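Local coordinates for CRISPR-associated endoribonuclease Cas6 1 (Methanocaldococcus jannaschii DSM 2661, PDB 5YI6), which probably acts as an RNA-binding endoribonuclease that cuts CRISPR transcripts into the short CRISPR RNAs of an antiviral defence system, at residues 2-7 against 221-226; 8-13 against 115-120; 59-64 against 80-85. All coordinates share one frame; numbering follows the deposited sequence.

Contact 1 of 3, residues 2-7 against 221-226; sequences RESMRI and GYECGF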
# COMPACT_ATOMS: atom_id res chain seq x y z
N ARG A 2 18.01 -7.04 10.60
CA ARG A 2 16.62 -7.28 10.24
C ARG A 2 15.67 -6.32 10.98
O ARG A 2 15.48 -6.40 12.19
CB ARG A 2 16.24 -8.74 10.51
CG ARG A 2 16.87 -9.70 9.50
CD ARG A 2 16.43 -11.15 9.71
NE ARG A 2 16.27 -11.84 8.42
CZ ARG A 2 17.21 -12.60 7.85
NH1 ARG A 2 18.39 -12.78 8.44
NH2 ARG A 2 16.96 -13.18 6.68
N GLU A 3 15.10 -5.42 10.19
CA GLU A 3 14.23 -4.34 10.64
C GLU A 3 13.34 -3.97 9.45
O GLU A 3 13.45 -4.57 8.38
CB GLU A 3 15.05 -3.15 11.17
CG GLU A 3 16.10 -2.64 10.20
CD GLU A 3 16.93 -1.51 10.79
OE1 GLU A 3 16.45 -0.82 11.71
OE2 GLU A 3 18.08 -1.33 10.34
N SER A 4 12.48 -2.98 9.63
CA SER A 4 11.60 -2.62 8.52
C SER A 4 12.30 -1.68 7.53
O SER A 4 13.39 -1.15 7.79
CB SER A 4 10.30 -1.99 9.04
OG SER A 4 10.52 -0.73 9.65
N MET A 5 11.64 -1.45 6.39
CA MET A 5 12.21 -0.51 5.44
C MET A 5 11.10 0.05 4.57
O MET A 5 10.19 -0.69 4.17
CB MET A 5 13.29 -1.15 4.57
CG MET A 5 14.02 -0.15 3.68
SD MET A 5 15.38 -1.02 2.89
CE MET A 5 16.20 0.39 2.11
N ARG A 6 11.17 1.36 4.34
CA ARG A 6 10.30 2.06 3.40
C ARG A 6 11.16 2.77 2.36
O ARG A 6 12.17 3.40 2.71
CB ARG A 6 9.41 3.09 4.12
CG ARG A 6 8.58 3.95 3.12
CD ARG A 6 7.62 4.91 3.84
NE ARG A 6 6.62 4.15 4.61
CZ ARG A 6 5.36 4.54 4.80
NH1 ARG A 6 4.94 5.71 4.30
NH2 ARG A 6 4.50 3.77 5.48
N ILE A 7 10.78 2.67 1.09
CA ILE A 7 11.48 3.39 0.03
C ILE A 7 10.47 4.17 -0.81
O ILE A 7 9.28 3.84 -0.91
CB ILE A 7 12.35 2.49 -0.88
CG1 ILE A 7 11.51 1.45 -1.59
CG2 ILE A 7 13.48 1.76 -0.06
CD1 ILE A 7 11.06 1.83 -2.97
N GLY A 221 2.03 -1.56 11.67
CA GLY A 221 1.02 -1.12 10.71
C GLY A 221 1.58 -0.10 9.71
O GLY A 221 1.23 -0.09 8.53
N TYR A 222 2.48 0.75 10.18
CA TYR A 222 3.09 1.76 9.32
C TYR A 222 3.88 1.11 8.18
O TYR A 222 3.85 1.59 7.04
CB TYR A 222 3.98 2.67 10.16
CG TYR A 222 4.33 3.96 9.45
CD1 TYR A 222 3.43 5.02 9.44
CD2 TYR A 222 5.55 4.10 8.80
CE1 TYR A 222 3.75 6.24 8.77
CE2 TYR A 222 5.90 5.30 8.14
CZ TYR A 222 4.97 6.36 8.13
OH TYR A 222 5.28 7.55 7.50
N GLU A 223 4.60 0.03 8.46
CA GLU A 223 5.41 -0.54 7.37
C GLU A 223 4.73 -1.72 6.65
O GLU A 223 5.05 -1.99 5.49
CB GLU A 223 6.81 -0.87 7.86
CG GLU A 223 7.58 0.43 8.35
CD GLU A 223 7.76 1.64 7.31
OE1 GLU A 223 6.97 1.85 6.36
OE2 GLU A 223 8.73 2.43 7.47
N CYS A 224 3.81 -2.41 7.28
CA CYS A 224 3.11 -3.52 6.64
C CYS A 224 1.84 -3.07 5.93
O CYS A 224 1.40 -3.72 4.97
CB CYS A 224 2.73 -4.58 7.68
SG CYS A 224 2.10 -6.16 6.93
N GLY A 225 1.25 -1.98 6.38
CA GLY A 225 -0.05 -1.52 5.93
C GLY A 225 -1.12 -1.86 6.95
O GLY A 225 -0.98 -2.78 7.76
N PHE A 226 -2.20 -1.08 6.94
CA PHE A 226 -3.39 -1.32 7.72
C PHE A 226 -4.41 -2.08 6.87
O PHE A 226 -4.40 -2.00 5.64
CB PHE A 226 -3.99 0.01 8.24
CG PHE A 226 -3.19 0.63 9.36
CD1 PHE A 226 -3.55 0.38 10.69
CD2 PHE A 226 -2.06 1.40 9.10
CE1 PHE A 226 -2.83 0.91 11.74
CE2 PHE A 226 -1.30 1.94 10.13
CZ PHE A 226 -1.67 1.70 11.46
O HOH W 1 10.93 1.50 8.18
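Glu223 OE1 is gripped twice by the guanidinium of Arg6. Arg6 NE reaches it at 2.9 Å, close to the guanidinium plane, and uses the syn lone pair of the carboxylate. Arg6 NH2 reaches the same oxygen at 3.2 Å, but from above the carboxylate plane. The salt bridge is therefore side-on, with both nitrogens on one atom, and the guanidinium and carboxylate planes are 52° apart. These two bonds would favour the charged form of Glu223. Arg6 NH2 also donates to the backbone Tyr222 O at 2.8 Å. The bend of the Arg6 chain at chi3, -63°, places NE beside the carboxylate.

One face of the guanidinium lies flat on the Tyr222 ring. The two planes are 10° apart. The stack is offset, with Arg6 NH2 3.4 Å from Tyr222 CE2 near the ring rim. Tyr222 OH bonds to Asn239 N, and Arg6 NH2 to Val237 O, so strand 237-240 helps to fix both groups. In the fold, the contact joins the first strand of the N-terminal sheet, 5-12, to the last turn of helix 215-224 in the C-terminal half. Both halves belong to the RAMP-like families of Cas6.

Ser4 meets the aliphatic part of Glu223. Its OG packs 3.4 Å from Glu223 CG, and it also bonds to Lys219 on the same helix. A water lies 2.7 Å from Ser4 OG and donates to Glu223 OE2, at a distance short enough to be read with care.

Contact 2 of 3, residues 8-13 against 115-120; sequences ELELQT and KAKILP. With PO4 (phosphate ion), chain G.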
# COMPACT_ATOMS: atom_id res chain seq x y z
N GLU A 8 10.96 5.25 -1.35
CA GLU A 8 10.28 6.04 -2.36
C GLU A 8 10.95 5.79 -3.71
O GLU A 8 12.09 6.22 -3.93
CB GLU A 8 10.38 7.51 -1.95
CG GLU A 8 9.85 8.46 -3.07
CD GLU A 8 10.21 9.89 -2.77
OE1 GLU A 8 11.22 10.39 -3.32
OE2 GLU A 8 9.48 10.50 -1.97
N LEU A 9 10.25 5.14 -4.63
CA LEU A 9 10.77 4.95 -5.97
C LEU A 9 10.47 6.20 -6.76
O LEU A 9 9.29 6.57 -6.89
CB LEU A 9 10.14 3.79 -6.73
CG LEU A 9 10.52 2.35 -6.63
CD1 LEU A 9 9.77 1.63 -7.79
CD2 LEU A 9 12.04 2.26 -6.77
N GLU A 10 11.52 6.81 -7.30
CA GLU A 10 11.38 8.01 -8.12
C GLU A 10 11.23 7.58 -9.56
O GLU A 10 12.16 7.00 -10.13
CB GLU A 10 12.61 8.91 -7.92
CG GLU A 10 12.85 9.19 -6.43
CD GLU A 10 14.02 10.15 -6.16
OE1 GLU A 10 14.71 10.57 -7.11
OE2 GLU A 10 14.25 10.46 -4.98
N LEU A 11 10.07 7.86 -10.16
CA LEU A 11 9.74 7.41 -11.49
C LEU A 11 9.70 8.61 -12.44
O LEU A 11 9.36 9.72 -12.02
CB LEU A 11 8.38 6.70 -11.52
CG LEU A 11 8.22 5.53 -10.54
CD1 LEU A 11 6.76 5.01 -10.54
CD2 LEU A 11 9.16 4.42 -10.94
N GLN A 12 9.97 8.35 -13.72
CA GLN A 12 9.97 9.44 -14.70
C GLN A 12 9.34 8.93 -15.98
O GLN A 12 9.78 7.92 -16.53
CB GLN A 12 11.41 9.92 -14.98
CG GLN A 12 11.52 10.98 -16.08
CD GLN A 12 11.26 12.36 -15.54
OE1 GLN A 12 12.06 12.88 -14.77
NE2 GLN A 12 10.16 12.98 -15.95
N THR A 13 8.29 9.62 -16.44
CA THR A 13 7.69 9.35 -17.75
C THR A 13 7.71 10.66 -18.56
O THR A 13 8.37 11.63 -18.17
CB THR A 13 6.29 8.77 -17.61
OG1 THR A 13 5.82 8.35 -18.90
CG2 THR A 13 5.30 9.79 -17.01
N LYS A 115 15.73 6.15 -9.14
CA LYS A 115 16.41 6.04 -7.85
C LYS A 115 15.42 5.51 -6.83
O LYS A 115 14.20 5.61 -7.01
CB LYS A 115 16.93 7.39 -7.33
CG LYS A 115 17.72 8.23 -8.29
CD LYS A 115 18.18 9.50 -7.62
CE LYS A 115 18.96 10.38 -8.62
NZ LYS A 115 19.42 11.61 -7.99
N ALA A 116 15.93 5.01 -5.70
CA ALA A 116 15.06 4.62 -4.60
C ALA A 116 15.55 5.34 -3.35
O ALA A 116 16.62 5.02 -2.82
CB ALA A 116 15.09 3.09 -4.38
N LYS A 117 14.71 6.24 -2.83
CA LYS A 117 15.07 7.05 -1.68
C LYS A 117 14.69 6.30 -0.40
O LYS A 117 13.57 5.78 -0.29
CB LYS A 117 14.36 8.40 -1.76
CG LYS A 117 14.57 9.29 -0.53
CD LYS A 117 13.72 10.54 -0.63
CE LYS A 117 13.83 11.41 0.62
NZ LYS A 117 12.94 12.64 0.48
N ILE A 118 15.62 6.21 0.53
CA ILE A 118 15.36 5.50 1.79
C ILE A 118 14.60 6.42 2.75
O ILE A 118 15.01 7.56 2.97
CB ILE A 118 16.68 5.04 2.42
CG1 ILE A 118 17.40 4.06 1.49
CG2 ILE A 118 16.43 4.45 3.86
CD1 ILE A 118 18.88 3.88 1.87
N LEU A 119 13.50 5.92 3.33
CA LEU A 119 12.68 6.71 4.24
C LEU A 119 12.73 6.06 5.61
O LEU A 119 11.98 5.09 5.88
CB LEU A 119 11.23 6.81 3.73
CG LEU A 119 11.15 7.49 2.36
CD1 LEU A 119 9.73 7.46 1.79
CD2 LEU A 119 11.61 8.93 2.47
N PRO A 120 13.53 6.59 6.53
CA PRO A 120 13.56 6.04 7.88
C PRO A 120 12.21 6.19 8.55
O PRO A 120 11.49 7.17 8.35
CB PRO A 120 14.62 6.89 8.59
CG PRO A 120 15.52 7.38 7.48
CD PRO A 120 14.59 7.60 6.30
P PO4 G . 12.76 13.72 -3.22
O1 PO4 G . 11.63 12.87 -2.70
O2 PO4 G . 13.30 13.25 -4.53
O3 PO4 G . 13.85 13.77 -2.20
O4 PO4 G . 12.19 15.10 -3.48
O HOH W 2 10.20 12.01 0.39
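Glu8 and Lys117 face each other as an antiparallel hydrogen-bonded pair. Glu8 N donates to Lys117 O at 2.9 Å, and Lys117 N returns the bond to Glu8 O at 2.8 Å. Leu9 and Ala116 form the next, non-hydrogen-bonded pair. There Ala116 CA-H points at Glu8 O. Farther along, Glu10 N donates to Lys115 O at 3.0 Å in a nearly straight bond, 174° at the hydrogen.

The apolar face is closely packed. Leu9 CD2 meets Ala116 CB at 4.0 Å, and helix 88-101 covers both through Leu98 and Val95. On the other face, Leu119 CD1 rests 3.8 Å from Glu8 CB.

Beyond that methyl, the face with Glu8, Glu10, Lys115 and Lys117 is polar and looser. Lys117 is exposed and fully extended. Its CG is anti to the backbone N, chi1 175°, and the chain runs out over Glu8, with Lys117 CD 3.7 Å from Glu8 OE1. Lys117 NZ does not touch the carboxylate. A water accepts from NZ and donates to Glu8 OE2, and a phosphate ion, probably from the crystallisation liquor, takes NZ on its O3 at 3.0 Å. Glu8 OE1 is 2.6 Å from phosphate O1, so one of these two acid groups probably holds a proton. Glu8 OE2 also has a salt bridge to Arg63. Glu10 OE1 lies against the aliphatic part of Lys115, near CD.

The two strands, 5-12 and 109-118, are adjacent in the antiparallel N-terminal sheet. Its order 109-118, 5-12, 78-85, 56-57, with helices 23-35 and 88-101 as the two connecting helices, is consistent with the ferredoxin-like fold of RAMP proteins.

Contact 3 of 3, residues 59-64 against 80-85; sequences LLQIRK and YLYISS. With PO4 (phosphate ion), chain G; PO4 (phosphate ion), chain H.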
# COMPACT_ATOMS: atom_id res chain seq x y z
N LEU A 59 -0.61 4.40 -3.93
CA LEU A 59 -0.93 4.86 -5.27
C LEU A 59 0.27 5.65 -5.82
O LEU A 59 1.12 6.12 -5.06
CB LEU A 59 -2.14 5.78 -5.24
CG LEU A 59 -3.38 5.28 -4.49
CD1 LEU A 59 -4.46 6.38 -4.48
CD2 LEU A 59 -3.85 4.08 -5.17
N LEU A 60 0.27 5.85 -7.14
CA LEU A 60 1.26 6.75 -7.74
C LEU A 60 0.98 8.17 -7.28
O LEU A 60 -0.15 8.65 -7.35
CB LEU A 60 1.22 6.66 -9.27
CG LEU A 60 1.70 5.32 -9.85
CD1 LEU A 60 1.37 5.17 -11.36
CD2 LEU A 60 3.24 5.11 -9.63
N GLN A 61 2.00 8.84 -6.76
CA GLN A 61 1.85 10.19 -6.25
C GLN A 61 2.46 11.18 -7.23
O GLN A 61 3.58 10.97 -7.71
CB GLN A 61 2.55 10.36 -4.89
CG GLN A 61 2.11 9.29 -3.83
CD GLN A 61 0.71 9.49 -3.29
OE1 GLN A 61 0.36 10.60 -2.87
NE2 GLN A 61 -0.12 8.41 -3.28
N ILE A 62 1.75 12.27 -7.49
CA ILE A 62 2.23 13.30 -8.42
C ILE A 62 2.32 14.62 -7.67
O ILE A 62 1.36 15.01 -7.00
CB ILE A 62 1.31 13.45 -9.64
CG1 ILE A 62 1.23 12.13 -10.40
CG2 ILE A 62 1.76 14.67 -10.54
CD1 ILE A 62 0.26 12.17 -11.55
N ARG A 63 3.47 15.28 -7.76
CA ARG A 63 3.67 16.52 -7.02
C ARG A 63 3.34 17.75 -7.86
O ARG A 63 2.66 18.65 -7.38
CB ARG A 63 5.10 16.62 -6.52
CG ARG A 63 5.42 15.55 -5.49
CD ARG A 63 6.88 15.69 -5.12
NE ARG A 63 7.27 14.55 -4.29
CZ ARG A 63 8.50 14.33 -3.86
NH1 ARG A 63 9.47 15.19 -4.16
NH2 ARG A 63 8.73 13.27 -3.10
N LYS A 64 3.80 17.78 -9.10
CA LYS A 64 3.51 18.90 -10.01
C LYS A 64 2.34 18.50 -10.90
O LYS A 64 2.50 17.93 -11.97
CB LYS A 64 4.76 19.26 -10.80
CG LYS A 64 5.79 19.91 -9.92
CD LYS A 64 7.02 20.29 -10.69
CE LYS A 64 6.66 21.09 -11.92
NZ LYS A 64 7.89 21.60 -12.59
N TYR A 80 5.91 9.28 -7.93
CA TYR A 80 6.60 8.67 -6.79
C TYR A 80 5.77 7.49 -6.32
O TYR A 80 4.56 7.62 -6.15
CB TYR A 80 6.76 9.69 -5.66
CG TYR A 80 7.61 10.84 -6.16
CD1 TYR A 80 9.00 10.80 -6.02
CD2 TYR A 80 7.03 11.92 -6.82
CE1 TYR A 80 9.79 11.84 -6.48
CE2 TYR A 80 7.82 12.94 -7.33
CZ TYR A 80 9.19 12.89 -7.14
OH TYR A 80 9.99 13.91 -7.60
N LEU A 81 6.42 6.36 -6.08
CA LEU A 81 5.73 5.16 -5.61
C LEU A 81 6.38 4.75 -4.29
O LEU A 81 7.58 4.50 -4.26
CB LEU A 81 5.81 4.05 -6.66
CG LEU A 81 5.31 2.65 -6.26
CD1 LEU A 81 3.80 2.76 -5.97
CD2 LEU A 81 5.62 1.63 -7.34
N TYR A 82 5.61 4.69 -3.22
CA TYR A 82 6.15 4.31 -1.91
C TYR A 82 5.90 2.82 -1.71
O TYR A 82 4.80 2.35 -2.01
CB TYR A 82 5.48 5.09 -0.78
CG TYR A 82 5.75 6.56 -0.97
CD1 TYR A 82 6.85 7.15 -0.38
CD2 TYR A 82 4.98 7.32 -1.86
CE1 TYR A 82 7.16 8.51 -0.61
CE2 TYR A 82 5.28 8.67 -2.10
CZ TYR A 82 6.38 9.25 -1.47
OH TYR A 82 6.70 10.58 -1.71
N ILE A 83 6.91 2.09 -1.20
CA ILE A 83 6.82 0.65 -0.98
C ILE A 83 7.46 0.37 0.37
O ILE A 83 8.51 0.94 0.69
CB ILE A 83 7.56 -0.18 -2.05
CG1 ILE A 83 7.26 0.31 -3.48
CG2 ILE A 83 7.20 -1.68 -1.89
CD1 ILE A 83 8.00 -0.47 -4.64
N SER A 84 6.82 -0.47 1.18
CA SER A 84 7.39 -0.70 2.51
C SER A 84 7.08 -2.12 2.98
O SER A 84 6.09 -2.74 2.57
CB SER A 84 6.86 0.29 3.55
OG SER A 84 5.45 0.15 3.72
N SER A 85 7.91 -2.59 3.92
CA SER A 85 7.68 -3.90 4.51
C SER A 85 8.34 -3.95 5.88
O SER A 85 9.41 -3.34 6.07
CB SER A 85 8.25 -5.02 3.61
OG SER A 85 8.07 -6.30 4.23
P PO4 G . 12.76 13.72 -3.22
O1 PO4 G . 11.63 12.87 -2.70
O2 PO4 G . 13.30 13.25 -4.53
O3 PO4 G . 13.85 13.77 -2.20
O4 PO4 G . 12.19 15.10 -3.48
P PO4 H . 13.65 14.77 -7.53
O1 PO4 H . 12.57 13.95 -6.84
O2 PO4 H . 14.99 14.68 -6.82
O3 PO4 H . 13.20 16.22 -7.54
O4 PO4 H . 13.82 14.26 -8.95
O HOH W 3 5.58 12.39 -3.25
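The guanidinium of Arg63 lies flat on the ring of Tyr80, the planes about 7° apart. Arg63 CZ sits 3.7 Å from the ring centroid and 14° off the ring normal, a cation-pi contact over the face. At the guanidinium edge, in its plane, are Tyr82 OH, a water and a phosphate. Arg63 NH1 donates to O4 of this phosphate at 2.8 Å and Arg63 NH2 to its O1 at 3.0 Å. Arg63 thus holds the ion with two nitrogens, and Lys117 NZ adds a third. At the edge of the Tyr80 ring a second phosphate, probably also from the crystallisation liquor, takes Tyr80 OH on its O1 at 2.7 Å. The water accepts from Arg63 NE and lies 2.6 Å from Tyr82 OH. Arg63 CD lies 3.7 Å from Tyr80 CE2.

Gln61 CG touches the edge of the Tyr82 ring, 3.7 Å from CE2. Gln61 and Tyr80 form a single antiparallel bridge, closed by Gln61 N to Tyr80 O and Tyr80 N to Gln61 O, each 2.9 Å. Leu60 CD2 packs on Leu81 CB.

The bridge fastens loop 59-64, between strands 56-57 and 65-67, to strand 78-85 of the ferredoxin-like N-terminal sheet. Leu81 also meets Leu27 and Ile31 of helix 23-35, while Tyr80 leans on Glu8 and Glu10 of strand 5-12.

Strand 5-12 starts at the N terminus and takes part in contacts 1 and 2. Its first half, in contact 1, closes the longest loop, back from helix 215-224 near the C terminus. Its second half, in contact 2, pairs with 115-120 and closes a loop within the first. Contact 3, 59-64 with 80-85, closes a short loop that lies within both, so the three nest and none cross. Strand 78-85 flanks strand 5-12 on the side away from 109-118. Contacts 2 and 3 share a phosphate and are joined by what is probably a hydrogen bond from Leu9 N to Leu81 O. Contact 1 ties this N-terminal sheet to the C-terminal half.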